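Local coordinates for probable spore coat polysaccharide biosynthesis protein E (Chromobacterium violaceum ATCC 12472, PDB 3G8R) that probably acts as an N-acylneuraminate-9-phosphate synthase, with a zinc-binding NeuB-type barrel joined to an SAF domain, at residues E314-K317 with Y318-T322. Numbering follows the deposited sequence.
Sequences EWSK and YVRYT
A local turn contact brings Glu314 and Ser316 against Tyr321 and Arg320 where the loop after strand 299-302 doubles back into strand 321-323. Across its mouth the Tyr321 hydroxyl donates to the carbonyl oxygen of Glu314, OH to O 3.2 Å, with a C=O...donor angle of 146° and that oxygen in the plane of the ring at its edge. Within the turn, Ser316 OG receives a weak bond from Tyr318 N and packs on the Arg320 methylenes, 3.4 Å from CG. Bends at chi2 (-84°) and chi3 (92°) turn the Arg320 chain so that its guanidinium has Tyr318 CB over one face, toward the rim. The whole turn belongs to the small SAF domain, far from the zinc site of the TIM barrel. On the exposed rim of the turn, the Lys317 chain, extended beyond CG, runs beside Tyr318 and sets CE over the ring face, 4.2 Å from the centroid, in a CH-pi contact; its NZ forms a salt bridge with Glu129 of the second subunit. A water over one face of the Trp315 ring bridges the turn, donating to Tyr318 O (2.6 Å) and weakly accepting from Lys317 N, while this indole meets Phe301 edge-to-face and packs on Pro126 of the second subunit.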
ATOM      1  N   GLU A 314      -2.086  11.120 -33.557  1.00 38.55           N
ATOM      2  CA  GLU A 314      -3.337  11.645 -34.091  1.00 38.98           C
ATOM      3  C   GLU A 314      -3.630  11.067 -35.475  1.00 38.33           C
ATOM      4  O   GLU A 314      -4.638  11.415 -36.095  1.00 37.62           O
ATOM      5  CB  GLU A 314      -3.308  13.170 -34.142  1.00 39.42           C
ATOM      6  CG  GLU A 314      -2.902  13.825 -32.835  1.00 54.70           C
ATOM      7  CD  GLU A 314      -2.473  15.287 -33.015  1.00 41.57           C
ATOM      8  OE1 GLU A 314      -3.388  16.143 -33.071  1.00 55.43           O
ATOM      9  OE2 GLU A 314      -1.244  15.588 -33.103  1.00 54.67           O
ATOM     10  N   TRP A 315      -2.749  10.181 -35.940  1.00 38.40           N
ATOM     11  CA  TRP A 315      -2.862   9.590 -37.270  1.00 38.63           C
ATOM     12  C   TRP A 315      -3.812   8.441 -37.188  1.00 39.28           C
ATOM     13  O   TRP A 315      -4.106   8.013 -36.092  1.00 39.58           O
ATOM     14  CB  TRP A 315      -1.512   9.113 -37.779  1.00 38.48           C
ATOM     15  CG  TRP A 315      -1.554   8.741 -39.217  1.00 38.66           C
ATOM     16  CD1 TRP A 315      -1.410   7.487 -39.744  1.00 39.17           C
ATOM     17  CD2 TRP A 315      -1.780   9.613 -40.321  1.00 38.30           C
ATOM     18  NE1 TRP A 315      -1.521   7.520 -41.110  1.00 38.60           N
ATOM     19  CE2 TRP A 315      -1.743   8.818 -41.494  1.00 39.38           C
ATOM     20  CE3 TRP A 315      -2.013  11.000 -40.441  1.00 39.59           C
ATOM     21  CZ2 TRP A 315      -1.927   9.354 -42.766  1.00 37.72           C
ATOM     22  CZ3 TRP A 315      -2.207  11.534 -41.698  1.00 37.30           C
ATOM     23  CH2 TRP A 315      -2.151  10.713 -42.849  1.00 39.87           C
ATOM     24  N   SER A 316      -4.308   7.946 -38.324  1.00 40.32           N
ATOM     25  CA  SER A 316      -5.367   6.961 -38.282  1.00 42.01           C
ATOM     26  C   SER A 316      -5.364   5.801 -39.278  1.00 44.66           C
ATOM     27  O   SER A 316      -6.047   4.808 -39.037  1.00 46.96           O
ATOM     28  CB  SER A 316      -6.727   7.654 -38.289  1.00 42.31           C
ATOM     29  OG  SER A 316      -7.699   6.921 -39.033  1.00 28.54           O
ATOM     30  N   LYS A 317      -4.643   5.865 -40.388  1.00 45.19           N
ATOM     31  CA  LYS A 317      -4.635   4.682 -41.312  1.00 45.49           C
ATOM     32  C   LYS A 317      -5.813   4.617 -42.265  1.00 45.60           C
ATOM     33  O   LYS A 317      -5.656   4.157 -43.406  1.00 45.99           O
ATOM     34  CB  LYS A 317      -4.498   3.356 -40.555  1.00 44.87           C
ATOM     35  CG  LYS A 317      -5.246   2.176 -41.123  1.00 38.89           C
ATOM     36  CD  LYS A 317      -5.339   1.115 -40.045  1.00 43.15           C
ATOM     37  CE  LYS A 317      -6.510   0.223 -40.228  1.00 38.08           C
ATOM     38  NZ  LYS A 317      -6.615  -0.573 -38.994  1.00 40.99           N
ATOM     39  N   TYR A 318      -6.982   5.059 -41.787  1.00 45.14           N
ATOM     40  CA  TYR A 318      -8.072   5.515 -42.665  1.00 44.34           C
ATOM     41  C   TYR A 318      -7.887   7.002 -43.032  1.00 44.52           C
ATOM     42  O   TYR A 318      -7.127   7.729 -42.387  1.00 44.48           O
ATOM     43  CB  TYR A 318      -9.459   5.257 -42.051  1.00 43.40           C
ATOM     44  CG  TYR A 318      -9.693   3.827 -41.599  1.00 53.75           C
ATOM     45  CD1 TYR A 318      -9.849   2.775 -42.520  1.00 43.33           C
ATOM     46  CD2 TYR A 318      -9.767   3.525 -40.243  1.00 43.56           C
ATOM     47  CE1 TYR A 318     -10.049   1.462 -42.079  1.00 53.95           C
ATOM     48  CE2 TYR A 318      -9.976   2.218 -39.794  1.00 53.98           C
ATOM     49  CZ  TYR A 318     -10.109   1.193 -40.706  1.00 43.36           C
ATOM     50  OH  TYR A 318     -10.304  -0.085 -40.217  1.00 54.08           O
ATOM     51  N   VAL A 319      -8.583   7.448 -44.071  1.00 45.33           N
ATOM     52  CA  VAL A 319      -8.438   8.819 -44.566  1.00 46.39           C
ATOM     53  C   VAL A 319      -9.214   9.824 -43.706  1.00 47.07           C
ATOM     54  O   VAL A 319     -10.448   9.854 -43.759  1.00 48.50           O
ATOM     55  CB  VAL A 319      -8.899   8.918 -46.029  1.00 46.31           C
ATOM     56  CG1 VAL A 319      -8.833  10.344 -46.512  1.00 46.01           C
ATOM     57  CG2 VAL A 319      -8.057   8.030 -46.901  1.00 45.75           C
ATOM     58  N   ARG A 320      -8.497  10.639 -42.929  1.00 46.16           N
ATOM     59  CA  ARG A 320      -9.131  11.595 -42.021  1.00 45.53           C
ATOM     60  C   ARG A 320      -8.977  13.059 -42.415  1.00 44.46           C
ATOM     61  O   ARG A 320      -9.846  13.866 -42.095  1.00 44.51           O
ATOM     62  CB  ARG A 320      -8.622  11.409 -40.609  1.00 46.75           C
ATOM     63  CG  ARG A 320      -8.697   9.989 -40.086  1.00 60.09           C
ATOM     64  CD  ARG A 320     -10.061   9.654 -39.509  1.00 49.07           C
ATOM     65  NE  ARG A 320     -10.923   9.061 -40.523  1.00 59.74           N
ATOM     66  CZ  ARG A 320     -11.494   7.856 -40.440  1.00 51.13           C
ATOM     67  NH1 ARG A 320     -11.313   7.083 -39.358  1.00 59.02           N
ATOM     68  NH2 ARG A 320     -12.267   7.431 -41.452  1.00 59.13           N
ATOM     69  N   TYR A 321      -7.886  13.404 -43.104  1.00 43.33           N
ATOM     70  CA  TYR A 321      -7.589  14.805 -43.412  1.00 41.82           C
ATOM     71  C   TYR A 321      -7.225  15.093 -44.852  1.00 41.42           C
ATOM     72  O   TYR A 321      -6.506  14.332 -45.506  1.00 40.72           O
ATOM     73  CB  TYR A 321      -6.446  15.340 -42.548  1.00 41.38           C
ATOM     74  CG  TYR A 321      -6.497  14.988 -41.071  1.00 46.52           C
ATOM     75  CD1 TYR A 321      -7.115  15.832 -40.133  1.00 41.12           C
ATOM     76  CD2 TYR A 321      -5.875  13.823 -40.604  1.00 41.64           C
ATOM     77  CE1 TYR A 321      -7.134  15.499 -38.760  1.00 46.47           C
ATOM     78  CE2 TYR A 321      -5.883  13.484 -39.250  1.00 46.59           C
ATOM     79  CZ  TYR A 321      -6.508  14.312 -38.332  1.00 41.51           C
ATOM     80  OH  TYR A 321      -6.488  13.913 -37.000  1.00 46.79           O
ATOM     81  N   THR A 322      -7.717  16.234 -45.331  1.00 41.99           N
ATOM     82  CA  THR A 322      -7.243  16.823 -46.574  1.00 42.02           C
ATOM     83  C   THR A 322      -6.485  18.092 -46.242  1.00 41.45           C
ATOM     84  O   THR A 322      -6.778  18.751 -45.243  1.00 41.61           O
ATOM     85  CB  THR A 322      -8.399  17.193 -47.508  1.00 42.47           C
ATOM     86  OG1 THR A 322      -9.395  17.909 -46.761  1.00 55.56           O
ATOM     87  CG2 THR A 322      -9.010  15.942 -48.143  1.00 55.16           C
TER
HETATM   88  O   HOH W   1      -4.988   8.977 -41.470  1.00 47.44           O